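Local structure of acinetobacter secreted protease CpaA (Acinetobacter nosocomialis M2, 6O38) at residues 36-41 with 80-85; 175-178 with 183-186; 360-365 with 369-374; 472-475 with 480-483. The protein is a secreted zinc metalloprotease that probably leaves the cell by type II secretion and is held here in complex with its chaperone CpaB. All coordinates share one frame; numbering follows the deposited sequence.

Contact 1: 36-41 with 80-85; sequences LSLPTN and YQFIFN
Leu38 sets its CD1 methyl over one face of the Phe82 ring, and this is the main side-chain meeting between residues 36-41 and 80-85. The geometry is that of a CH-pi contact: Leu38 CD1 lies 3.9 Å from the centroid of the Phe82 ring and 16° off its normal. The methyl is displaced toward the base of the ring, with Leu38 CD1 3.8 Å from Phe82 CG. Leu38 runs straight from CA to CD1 (chi2 177°), which carries this one branch across to the ring, and the two side chains meet at about a right angle. Phe84 meets main chain instead, its CZ 3.8 Å from Thr40 O in an oblique approach. Trp91 packs edge-to-face with Phe84 and gives its NE1 to the carbonyl of Pro39, while Asn64 ND2 bonds the carbonyl of Leu38. The segments are not paired strands: the CA atoms of Leu38 and Phe82 stand 9.1 Å apart. Strand 35-37 pairs with 58-61, strand 79-85 with 47-52 and 90-98. Dispersion between methyl and ring therefore joins the loop after strand 35-37 to strand 79-85, consistent with packing between the layers of a beta-sandwich, and the carbonyls of Leu38 and Pro39 take their donors from outside the two segments.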
loop_
_atom_site.group_PDB
_atom_site.type_symbol
_atom_site.label_atom_id
_atom_site.label_comp_id
_atom_site.label_asym_id
_atom_site.label_seq_id
_atom_site.Cartn_x
_atom_site.Cartn_y
_atom_site.Cartn_z
ATOM N N LEU A 36 11.293 -13.277 16.903
ATOM C CA LEU A 36 12.656 -13.747 17.089
ATOM C C LEU A 36 13.601 -12.960 16.189
ATOM O O LEU A 36 13.194 -12.386 15.175
ATOM C CB LEU A 36 12.783 -15.247 16.784
ATOM C CG LEU A 36 12.193 -16.269 17.763
ATOM C CD1 LEU A 36 10.673 -16.305 17.703
ATOM C CD2 LEU A 36 12.770 -17.651 17.493
ATOM N N SER A 37 14.875 -12.942 16.572
ATOM C CA SER A 37 15.893 -12.248 15.797
ATOM C C SER A 37 17.249 -12.881 16.067
ATOM O O SER A 37 17.493 -13.427 17.146
ATOM C CB SER A 37 15.934 -10.751 16.126
ATOM O OG SER A 37 16.318 -10.537 17.473
ATOM N N LEU A 38 18.131 -12.803 15.065
ATOM C CA LEU A 38 19.496 -13.296 15.135
ATOM C C LEU A 38 20.444 -12.179 15.566
ATOM O O LEU A 38 20.199 -11.003 15.277
ATOM C CB LEU A 38 19.932 -13.851 13.781
ATOM C CG LEU A 38 19.116 -15.033 13.253
ATOM C CD1 LEU A 38 19.601 -15.452 11.875
ATOM C CD2 LEU A 38 19.175 -16.205 14.223
ATOM N N PRO A 39 21.529 -12.512 16.262
ATOM C CA PRO A 39 22.429 -11.464 16.758
ATOM C C PRO A 39 23.273 -10.871 15.640
ATOM O O PRO A 39 23.707 -11.570 14.723
ATOM C CB PRO A 39 23.297 -12.201 17.782
ATOM C CG PRO A 39 23.323 -13.607 17.287
ATOM C CD PRO A 39 21.970 -13.857 16.672
ATOM N N THR A 40 23.501 -9.559 15.729
ATOM C CA THR A 40 24.355 -8.882 14.758
ATOM C C THR A 40 25.827 -9.185 15.016
ATOM O O THR A 40 26.577 -9.500 14.085
ATOM C CB THR A 40 24.101 -7.373 14.792
ATOM O OG1 THR A 40 23.967 -6.939 16.152
ATOM C CG2 THR A 40 22.835 -7.028 14.022
ATOM N N ASN A 41 26.256 -9.091 16.271
ATOM C CA ASN A 41 27.620 -9.453 16.627
ATOM C C ASN A 41 27.766 -10.969 16.626
ATOM O O ASN A 41 26.984 -11.676 17.269
ATOM C CB ASN A 41 27.974 -8.882 18.001
ATOM C CG ASN A 41 29.338 -8.221 18.027
ATOM O OD1 ASN A 41 29.903 -7.895 16.982
ATOM N ND2 ASN A 41 29.873 -8.014 19.225
ATOM N N TYR A 80 15.050 -24.365 11.042
ATOM C CA TYR A 80 15.846 -23.409 10.287
ATOM C C TYR A 80 17.272 -23.392 10.819
ATOM O O TYR A 80 17.490 -23.401 12.033
ATOM C CB TYR A 80 15.244 -22.005 10.370
ATOM C CG TYR A 80 13.892 -21.879 9.711
ATOM C CD1 TYR A 80 13.786 -21.585 8.359
ATOM C CD2 TYR A 80 12.722 -22.050 10.438
ATOM C CE1 TYR A 80 12.554 -21.468 7.747
ATOM C CE2 TYR A 80 11.483 -21.933 9.836
ATOM C CZ TYR A 80 11.405 -21.642 8.490
ATOM O OH TYR A 80 10.176 -21.525 7.882
ATOM N N GLN A 81 18.240 -23.367 9.907
ATOM C CA GLN A 81 19.653 -23.387 10.263
ATOM C C GLN A 81 20.363 -22.241 9.560
ATOM O O GLN A 81 20.221 -22.070 8.345
ATOM C CB GLN A 81 20.301 -24.724 9.885
ATOM C CG GLN A 81 21.718 -24.896 10.404
ATOM C CD GLN A 81 22.344 -26.202 9.956
ATOM O OE1 GLN A 81 23.141 -26.801 10.679
ATOM N NE2 GLN A 81 21.989 -26.649 8.757
ATOM N N PHE A 82 21.125 -21.461 10.324
ATOM C CA PHE A 82 21.868 -20.326 9.796
ATOM C C PHE A 82 23.339 -20.457 10.162
ATOM O O PHE A 82 23.678 -20.927 11.252
ATOM C CB PHE A 82 21.319 -18.996 10.332
ATOM C CG PHE A 82 19.907 -18.708 9.912
ATOM C CD1 PHE A 82 19.645 -18.036 8.729
ATOM C CD2 PHE A 82 18.841 -19.101 10.704
ATOM C CE1 PHE A 82 18.346 -17.767 8.341
ATOM C CE2 PHE A 82 17.540 -18.836 10.321
ATOM C CZ PHE A 82 17.293 -18.167 9.139
ATOM N N ILE A 83 24.207 -20.040 9.243
ATOM C CA ILE A 83 25.646 -19.995 9.471
ATOM C C ILE A 83 26.122 -18.590 9.132
ATOM O O ILE A 83 25.925 -18.121 8.005
ATOM C CB ILE A 83 26.402 -21.041 8.634
ATOM C CG1 ILE A 83 25.984 -22.456 9.039
ATOM C CG2 ILE A 83 27.905 -20.863 8.792
ATOM C CD1 ILE A 83 26.724 -23.548 8.299
ATOM N N PHE A 84 26.739 -17.922 10.102
ATOM C CA PHE A 84 27.181 -16.550 9.913
ATOM C C PHE A 84 28.282 -16.483 8.854
ATOM O O PHE A 84 28.829 -17.499 8.412
ATOM C CB PHE A 84 27.667 -15.959 11.238
ATOM C CG PHE A 84 27.736 -14.457 11.249
ATOM C CD1 PHE A 84 26.578 -13.698 11.281
ATOM C CD2 PHE A 84 28.957 -13.804 11.238
ATOM C CE1 PHE A 84 26.637 -12.317 11.294
ATOM C CE2 PHE A 84 29.024 -12.424 11.252
ATOM C CZ PHE A 84 27.862 -11.679 11.280
ATOM N N ASN A 85 28.601 -15.260 8.438
ATOM C CA ASN A 85 29.634 -15.033 7.430
ATOM C C ASN A 85 30.208 -13.641 7.652
ATOM O O ASN A 85 29.517 -12.645 7.421
ATOM C CB ASN A 85 29.066 -15.176 6.021
ATOM C CG ASN A 85 30.126 -15.036 4.948
ATOM O OD1 ASN A 85 30.478 -13.927 4.548
ATOM N ND2 ASN A 85 30.638 -16.165 4.471
#

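Contact 2: 175-178 with 183-186; sequences FKYY and KWVP
Tyr177 has its CG anti to the backbone N (chi1 -173°), whereas Trp184 has its CG anti to the carbonyl carbon (chi1 -69°), and these two settings lay the tyrosine across the indole on the same face of the hairpin. Tyr177 CB sits squarely over the Trp184 six-membered ring, 3.7 Å from its centroid, as a CH-pi contact. Further out, the tyrosine turns an edge to the five-membered ring in an edge-to-face pair with the planes at 60°, its CD1 3.6 Å from Trp184 NE1. Phe175 CB packs against the indole, 3.7 Å from Trp184 CE3, and the phenylalanine ring reaches along to Pro186. On the other face of the hairpin Tyr178 and Val185 meet at about a right angle, with Tyr178 CD1 3.5 Å from Val185 CG2. Regular antiparallel bonding holds the main chains: Lys176 N to Val185 O at 2.9 Å, Val185 N to Lys176 O at 2.8 Å and Tyr178 N to Lys183 O at 3.1 Å, with a weak return bond from Lys183 N to Tyr178 O. The polar ends bond beyond the two segments: Trp184 NE1 to Pro133 O, Tyr178 OH to Glu187 OE1. Main-chain hydrogen bonds thus set the register, while the aromatic cluster of Phe175, Tyr177 and Trp184 makes one side of this hairpin a mostly apolar, buried surface.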
loop_
_atom_site.group_PDB
_atom_site.type_symbol
_atom_site.label_atom_id
_atom_site.label_comp_id
_atom_site.label_asym_id
_atom_site.label_seq_id
_atom_site.Cartn_x
_atom_site.Cartn_y
_atom_site.Cartn_z
ATOM N N PHE A 175 8.675 -18.509 -4.528
ATOM C CA PHE A 175 7.244 -18.731 -4.673
ATOM C C PHE A 175 6.646 -19.155 -3.339
ATOM O O PHE A 175 7.294 -19.834 -2.539
ATOM C CB PHE A 175 6.938 -19.811 -5.721
ATOM C CG PHE A 175 7.345 -19.442 -7.117
ATOM C CD1 PHE A 175 6.489 -18.720 -7.933
ATOM C CD2 PHE A 175 8.574 -19.833 -7.620
ATOM C CE1 PHE A 175 6.858 -18.385 -9.221
ATOM C CE2 PHE A 175 8.947 -19.502 -8.907
ATOM C CZ PHE A 175 8.088 -18.778 -9.708
ATOM N N LYS A 176 5.397 -18.754 -3.111
ATOM C CA LYS A 176 4.620 -19.219 -1.971
ATOM C C LYS A 176 3.293 -19.758 -2.480
ATOM O O LYS A 176 2.631 -19.113 -3.298
ATOM C CB LYS A 176 4.391 -18.100 -0.949
ATOM C CG LYS A 176 3.724 -18.568 0.337
ATOM C CD LYS A 176 3.927 -17.573 1.469
ATOM C CE LYS A 176 3.143 -16.293 1.235
ATOM N NZ LYS A 176 3.172 -15.401 2.428
ATOM N N TYR A 177 2.910 -20.936 -1.996
ATOM C CA TYR A 177 1.703 -21.609 -2.459
ATOM C C TYR A 177 0.494 -21.134 -1.663
ATOM O O TYR A 177 0.514 -21.137 -0.428
ATOM C CB TYR A 177 1.856 -23.125 -2.341
ATOM C CG TYR A 177 0.716 -23.906 -2.953
ATOM C CD1 TYR A 177 0.650 -24.112 -4.325
ATOM C CD2 TYR A 177 -0.291 -24.441 -2.161
ATOM C CE1 TYR A 177 -0.389 -24.828 -4.891
ATOM C CE2 TYR A 177 -1.334 -25.158 -2.718
ATOM C CZ TYR A 177 -1.378 -25.348 -4.083
ATOM O OH TYR A 177 -2.413 -26.060 -4.644
ATOM N N TYR A 178 -0.553 -20.727 -2.377
ATOM C CA TYR A 178 -1.814 -20.303 -1.777
ATOM C C TYR A 178 -2.868 -21.353 -2.104
ATOM O O TYR A 178 -3.276 -21.489 -3.263
ATOM C CB TYR A 178 -2.234 -18.928 -2.293
ATOM C CG TYR A 178 -1.434 -17.774 -1.729
ATOM C CD1 TYR A 178 -0.105 -17.584 -2.085
ATOM C CD2 TYR A 178 -2.014 -16.868 -0.851
ATOM C CE1 TYR A 178 0.627 -16.528 -1.576
ATOM C CE2 TYR A 178 -1.289 -15.809 -0.337
ATOM C CZ TYR A 178 0.030 -15.644 -0.702
ATOM O OH TYR A 178 0.756 -14.590 -0.194
ATOM N N LYS A 183 -2.404 -22.068 -6.470
ATOM C CA LYS A 183 -1.390 -21.522 -7.359
ATOM C C LYS A 183 -0.155 -21.137 -6.560
ATOM O O LYS A 183 -0.262 -20.688 -5.415
ATOM C CB LYS A 183 -1.915 -20.293 -8.114
ATOM C CG LYS A 183 -2.996 -20.594 -9.136
ATOM C CD LYS A 183 -2.485 -21.522 -10.221
ATOM C CE LYS A 183 -3.559 -21.801 -11.257
ATOM N NZ LYS A 183 -3.313 -21.045 -12.515
ATOM N N TRP A 184 1.012 -21.318 -7.171
ATOM C CA TRP A 184 2.246 -20.757 -6.638
ATOM C C TRP A 184 2.320 -19.284 -7.021
ATOM O O TRP A 184 2.244 -18.941 -8.205
ATOM C CB TRP A 184 3.458 -21.518 -7.171
ATOM C CG TRP A 184 3.573 -22.915 -6.644
ATOM C CD1 TRP A 184 3.061 -24.048 -7.204
ATOM C CD2 TRP A 184 4.251 -23.328 -5.451
ATOM N NE1 TRP A 184 3.374 -25.140 -6.434
ATOM C CE2 TRP A 184 4.104 -24.725 -5.351
ATOM C CE3 TRP A 184 4.965 -22.651 -4.457
ATOM C CZ2 TRP A 184 4.646 -25.459 -4.298
ATOM C CZ3 TRP A 184 5.502 -23.382 -3.412
ATOM C CH2 TRP A 184 5.340 -24.771 -3.341
ATOM N N VAL A 185 2.464 -18.420 -6.029
ATOM C CA VAL A 185 2.435 -16.972 -6.218
ATOM C C VAL A 185 3.847 -16.436 -6.031
ATOM O O VAL A 185 4.485 -16.744 -5.017
ATOM C CB VAL A 185 1.461 -16.288 -5.240
ATOM C CG1 VAL A 185 1.560 -14.781 -5.361
ATOM C CG2 VAL A 185 0.038 -16.754 -5.502
ATOM N N PRO A 186 4.374 -15.650 -6.970
ATOM C CA PRO A 186 5.724 -15.097 -6.800
ATOM C C PRO A 186 5.759 -14.075 -5.672
ATOM O O PRO A 186 4.951 -13.144 -5.633
ATOM C CB PRO A 186 6.025 -14.448 -8.159
ATOM C CG PRO A 186 4.966 -14.946 -9.098
ATOM C CD PRO A 186 3.776 -15.283 -8.263
#

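Contact 3: 360-365 with 369-374; sequences RFIYTA and TVDSYT
Asp371 O lies over one face of the Arg360 guanidinium, while the carboxylate of Asp371 stands almost upright to it, the two planes 80° apart. Across that angle Arg360 NE donates to Asp371 OD2 at 2.6 Å in a salt bridge, meeting the oxygen on its anti side, 21° out of the carboxylate plane; NH2 adds a weak bond to the same OD2. The Phe361 ring has Thr369 O at its edge and Val370 CG2 4.1 Å from its CE2. A bend at chi3 of Arg360 (74°) turns NE toward Asp371 OD2. Ser372 OG accepts from Arg360 N at 3.0 Å, Asp371 N gives to Arg360 O at 3.0 Å, and a water bridges Arg360 O and Ser372 O. Farther along, Ile362 N bonds Thr369 O at 2.9 Å, and the return bond from Thr369 N to Ile362 O is weak. Arg360 has further partners beyond the hairpin, NH1 on Tyr417 OH and NH2 on Ala414 O. Strand 358-364 is flanked by strand 330-335, and strand 367-381 runs parallel to 416-425, while Tyr373 packs on helix 557-569.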
loop_
_atom_site.group_PDB
_atom_site.type_symbol
_atom_site.label_atom_id
_atom_site.label_comp_id
_atom_site.label_asym_id
_atom_site.label_seq_id
_atom_site.Cartn_x
_atom_site.Cartn_y
_atom_site.Cartn_z
ATOM N N ARG A 360 -8.774 17.472 -9.508
ATOM C CA ARG A 360 -7.949 16.791 -10.495
ATOM C C ARG A 360 -8.411 17.165 -11.895
ATOM O O ARG A 360 -9.614 17.256 -12.162
ATOM C CB ARG A 360 -7.990 15.266 -10.319
ATOM C CG ARG A 360 -7.091 14.516 -11.298
ATOM C CD ARG A 360 -6.932 13.047 -10.937
ATOM N NE ARG A 360 -8.130 12.270 -11.233
ATOM C CZ ARG A 360 -8.993 11.851 -10.314
ATOM N NH1 ARG A 360 -8.788 12.132 -9.033
ATOM N NH2 ARG A 360 -10.060 11.150 -10.673
ATOM N N PHE A 361 -7.446 17.390 -12.782
ATOM C CA PHE A 361 -7.710 17.687 -14.180
ATOM C C PHE A 361 -6.909 16.723 -15.042
ATOM O O PHE A 361 -5.806 16.308 -14.675
ATOM C CB PHE A 361 -7.349 19.139 -14.527
ATOM C CG PHE A 361 -8.025 20.159 -13.652
ATOM C CD1 PHE A 361 -7.444 20.569 -12.461
ATOM C CD2 PHE A 361 -9.241 20.709 -14.019
ATOM C CE1 PHE A 361 -8.065 21.507 -11.656
ATOM C CE2 PHE A 361 -9.867 21.647 -13.218
ATOM C CZ PHE A 361 -9.277 22.046 -12.036
ATOM N N ILE A 362 -7.473 16.364 -16.192
ATOM C CA ILE A 362 -6.838 15.428 -17.110
ATOM C C ILE A 362 -6.802 16.058 -18.496
ATOM O O ILE A 362 -7.738 16.760 -18.897
ATOM C CB ILE A 362 -7.564 14.062 -17.131
ATOM C CG1 ILE A 362 -6.773 13.040 -17.952
ATOM C CG2 ILE A 362 -8.988 14.202 -17.658
ATOM C CD1 ILE A 362 -7.317 11.630 -17.856
ATOM N N TYR A 363 -5.711 15.821 -19.218
ATOM C CA TYR A 363 -5.510 16.404 -20.534
ATOM C C TYR A 363 -6.079 15.487 -21.609
ATOM O O TYR A 363 -5.882 14.269 -21.575
ATOM C CB TYR A 363 -4.021 16.653 -20.784
ATOM C CG TYR A 363 -3.731 17.554 -21.961
ATOM C CD1 TYR A 363 -3.950 18.923 -21.882
ATOM C CD2 TYR A 363 -3.225 17.038 -23.148
ATOM C CE1 TYR A 363 -3.683 19.753 -22.952
ATOM C CE2 TYR A 363 -2.954 17.862 -24.225
ATOM C CZ TYR A 363 -3.185 19.219 -24.121
ATOM O OH TYR A 363 -2.918 20.045 -25.188
ATOM N N THR A 364 -6.789 16.082 -22.560
ATOM C CA THR A 364 -7.384 15.372 -23.684
ATOM C C THR A 364 -6.894 15.992 -24.990
ATOM O O THR A 364 -6.122 16.954 -24.997
ATOM C CB THR A 364 -8.915 15.403 -23.612
ATOM O OG1 THR A 364 -9.380 16.738 -23.845
ATOM C CG2 THR A 364 -9.398 14.935 -22.248
ATOM N N ALA A 365 -7.352 15.421 -26.107
ATOM C CA ALA A 365 -6.990 15.952 -27.416
ATOM C C ALA A 365 -7.463 17.386 -27.613
ATOM O O ALA A 365 -6.895 18.108 -28.440
ATOM C CB ALA A 365 -7.559 15.060 -28.520
ATOM N N THR A 369 -9.317 19.082 -18.954
ATOM C CA THR A 369 -10.680 18.636 -18.712
ATOM C C THR A 369 -10.859 18.312 -17.236
ATOM O O THR A 369 -9.953 17.765 -16.599
ATOM C CB THR A 369 -11.004 17.414 -19.592
ATOM O OG1 THR A 369 -11.516 17.856 -20.856
ATOM C CG2 THR A 369 -12.014 16.488 -18.931
ATOM N N VAL A 370 -12.026 18.673 -16.694
ATOM C CA VAL A 370 -12.346 18.350 -15.308
ATOM C C VAL A 370 -12.374 16.838 -15.135
ATOM O O VAL A 370 -12.993 16.115 -15.926
ATOM C CB VAL A 370 -13.687 18.987 -14.912
ATOM C CG1 VAL A 370 -14.249 18.328 -13.662
ATOM C CG2 VAL A 370 -13.521 20.485 -14.705
ATOM N N ASP A 371 -11.700 16.349 -14.089
ATOM C CA ASP A 371 -11.594 14.914 -13.852
ATOM C C ASP A 371 -12.045 14.511 -12.451
ATOM O O ASP A 371 -11.825 13.362 -12.050
ATOM C CB ASP A 371 -10.153 14.441 -14.098
ATOM C CG ASP A 371 -10.056 12.937 -14.305
ATOM O OD1 ASP A 371 -10.804 12.399 -15.149
ATOM O OD2 ASP A 371 -9.230 12.294 -13.623
ATOM N N SER A 372 -12.671 15.413 -11.698
ATOM C CA SER A 372 -13.161 15.071 -10.369
ATOM C C SER A 372 -14.244 16.058 -9.964
ATOM O O SER A 372 -14.233 17.220 -10.378
ATOM C CB SER A 372 -12.033 15.072 -9.332
ATOM O OG SER A 372 -11.503 16.374 -9.151
ATOM N N TYR A 373 -15.184 15.575 -9.155
ATOM C CA TYR A 373 -16.254 16.390 -8.598
ATOM C C TYR A 373 -16.149 16.390 -7.080
ATOM O O TYR A 373 -15.916 15.346 -6.465
ATOM C CB TYR A 373 -17.629 15.875 -9.035
ATOM C CG TYR A 373 -17.762 15.700 -10.530
ATOM C CD1 TYR A 373 -18.036 16.785 -11.353
ATOM C CD2 TYR A 373 -17.611 14.452 -11.119
ATOM C CE1 TYR A 373 -18.156 16.633 -12.722
ATOM C CE2 TYR A 373 -17.731 14.289 -12.488
ATOM C CZ TYR A 373 -18.003 15.383 -13.284
ATOM O OH TYR A 373 -18.124 15.227 -14.646
ATOM N N THR A 374 -16.326 17.563 -6.478
ATOM C CA THR A 374 -16.153 17.726 -5.040
ATOM C C THR A 374 -17.472 17.448 -4.330
ATOM O O THR A 374 -18.478 18.117 -4.592
ATOM C CB THR A 374 -15.657 19.132 -4.710
ATOM O OG1 THR A 374 -14.399 19.360 -5.359
ATOM C CG2 THR A 374 -15.483 19.295 -3.208
HETATM O O HOH W 1 -12.013 18.896 -10.864
#

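Contact 4: 472-475 with 480-483; sequences WAWI and YNMI
Strand 471-473 gives out just before Trp474, and across from it the chain passes from Asn481 through an inverse gamma turn centred on Met482 (a selenomethionine) into strand 483-487; the CA atoms of Ala473 and Ile483 are 6.2 Å apart. Trp474 carries the contact, its CG anti to the carbonyl carbon (chi1 -57°), which directs the ring at Asn481 and Ile483. Asn481 OD1 lies over one face of the indole, 4.0 Å above the plane and toward the rim, with its amide turned 39° from the ring. Nearer the main chain, Trp474 CB and Asn481 CB are 3.9 Å apart, and Asn481 O comes 3.2 Å from Trp474 CD1. Ile483 comes in at the edge: its CG2 is in the ring plane, 3.5 Å from Trp474 CD1, and the two side chains run alongside one another in the same direction. Trp474 NE1 donates to Ile437 O, and Asn481 OD1, while over the indole, also accepts from Arg441 NH1, which helps hold the amide there. Ala473 touches Glu499 and Asn503 of helix 496-504, whose His498 and His502 bind the zinc together with His508. The indole is thus held on face, edge and N-H, and His175 (planes about 20° apart) and Leu173 of the chaperone CpaB pack against it, while the neighbouring Ala473 side chain lies about 7 Å from the zinc.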
loop_
_atom_site.group_PDB
_atom_site.type_symbol
_atom_site.label_atom_id
_atom_site.label_comp_id
_atom_site.label_asym_id
_atom_site.label_seq_id
_atom_site.Cartn_x
_atom_site.Cartn_y
_atom_site.Cartn_z
ATOM N N TRP A 472 -23.055 1.685 8.758
ATOM C CA TRP A 472 -24.338 1.750 8.072
ATOM C C TRP A 472 -24.320 2.891 7.064
ATOM O O TRP A 472 -23.769 3.960 7.337
ATOM C CB TRP A 472 -25.494 1.942 9.060
ATOM C CG TRP A 472 -25.697 0.777 9.978
ATOM C CD1 TRP A 472 -25.276 0.672 11.272
ATOM C CD2 TRP A 472 -26.355 -0.457 9.669
ATOM N NE1 TRP A 472 -25.640 -0.548 11.790
ATOM C CE2 TRP A 472 -26.303 -1.259 10.825
ATOM C CE3 TRP A 472 -26.986 -0.960 8.526
ATOM C CZ2 TRP A 472 -26.858 -2.537 10.873
ATOM C CZ3 TRP A 472 -27.537 -2.227 8.576
ATOM C CH2 TRP A 472 -27.470 -3.001 9.741
ATOM N N ALA A 473 -24.938 2.653 5.905
ATOM C CA ALA A 473 -25.055 3.661 4.857
ATOM C C ALA A 473 -26.067 3.230 3.802
ATOM O O ALA A 473 -26.049 2.079 3.353
ATOM C CB ALA A 473 -23.698 3.928 4.202
ATOM N N TRP A 474 -26.955 4.140 3.409
ATOM C CA TRP A 474 -27.914 3.843 2.354
ATOM C C TRP A 474 -27.204 3.670 1.017
ATOM O O TRP A 474 -26.308 4.442 0.666
ATOM C CB TRP A 474 -28.958 4.956 2.260
ATOM C CG TRP A 474 -29.693 5.194 3.543
ATOM C CD1 TRP A 474 -29.462 6.190 4.447
ATOM C CD2 TRP A 474 -30.788 4.428 4.062
ATOM N NE1 TRP A 474 -30.339 6.086 5.500
ATOM C CE2 TRP A 474 -31.165 5.013 5.288
ATOM C CE3 TRP A 474 -31.484 3.302 3.609
ATOM C CZ2 TRP A 474 -32.205 4.511 6.067
ATOM C CZ3 TRP A 474 -32.517 2.805 4.386
ATOM C CH2 TRP A 474 -32.868 3.410 5.599
ATOM N N ILE A 475 -27.612 2.650 0.267
ATOM C CA ILE A 475 -26.996 2.324 -1.014
ATOM C C ILE A 475 -27.665 3.140 -2.111
ATOM O O ILE A 475 -28.899 3.190 -2.196
ATOM C CB ILE A 475 -27.096 0.818 -1.306
ATOM C CG1 ILE A 475 -26.425 0.018 -0.188
ATOM C CG2 ILE A 475 -26.467 0.496 -2.653
ATOM C CD1 ILE A 475 -26.204 -1.440 -0.524
ATOM N N TYR A 480 -31.920 12.926 0.048
ATOM C CA TYR A 480 -32.528 12.665 1.347
ATOM C C TYR A 480 -31.802 11.565 2.112
ATOM O O TYR A 480 -31.730 11.615 3.345
ATOM C CB TYR A 480 -34.002 12.300 1.167
ATOM C CG TYR A 480 -34.686 11.879 2.447
ATOM C CD1 TYR A 480 -35.013 12.812 3.422
ATOM C CD2 TYR A 480 -35.006 10.547 2.679
ATOM C CE1 TYR A 480 -35.637 12.431 4.593
ATOM C CE2 TYR A 480 -35.631 10.157 3.848
ATOM C CZ TYR A 480 -35.945 11.103 4.801
ATOM O OH TYR A 480 -36.567 10.718 5.966
ATOM N N ASN A 481 -31.255 10.573 1.410
ATOM C CA ASN A 481 -30.631 9.420 2.043
ATOM C C ASN A 481 -29.112 9.515 2.089
ATOM O O ASN A 481 -28.454 8.548 2.488
ATOM C CB ASN A 481 -31.044 8.134 1.322
ATOM C CG ASN A 481 -32.492 7.767 1.570
ATOM O OD1 ASN A 481 -32.949 7.731 2.712
ATOM N ND2 ASN A 481 -33.224 7.486 0.497
HETATM N N MSE A 482 -28.541 10.650 1.703
HETATM C CA MSE A 482 -27.092 10.794 1.665
HETATM C C MSE A 482 -26.523 10.926 3.074
HETATM O O MSE A 482 -26.224 12.029 3.531
HETATM C CB MSE A 482 -26.695 12.004 0.815
HETATM C CG MSE A 482 -25.212 12.078 0.499
HETATM SE SE MSE A 482 -24.604 10.582 -0.589
HETATM C CE MSE A 482 -22.680 10.869 -0.443
ATOM N N ILE A 483 -26.382 9.795 3.762
ATOM C CA ILE A 483 -25.873 9.780 5.130
ATOM C C ILE A 483 -25.169 8.452 5.375
ATOM O O ILE A 483 -25.601 7.404 4.886
ATOM C CB ILE A 483 -27.008 10.025 6.153
ATOM C CG1 ILE A 483 -26.454 10.082 7.579
ATOM C CG2 ILE A 483 -28.091 8.962 6.031
ATOM C CD1 ILE A 483 -27.476 10.494 8.614
#

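Contacts 2 and 3 are both beta hairpins, partly buried, but contact 2 is padded by aromatic rings, whereas contact 3 trades regular pairing for a salt bridge, a serine hydroxyl and a water where its second strand is interrupted. Contacts 1 and 4 are buried and rest on side-chain packing, between facing layers of a sandwich in contact 1 and around a single indole in contact 4. The first three lie in three of the four beta-sandwich regions, with contacts 1 and 3 about 53 Å apart between centres. Contact 4 belongs to the reprolysin-like part, its nearest atoms about 9 Å from contact 3, and in it the chaperone reaches the chain close to the zinc.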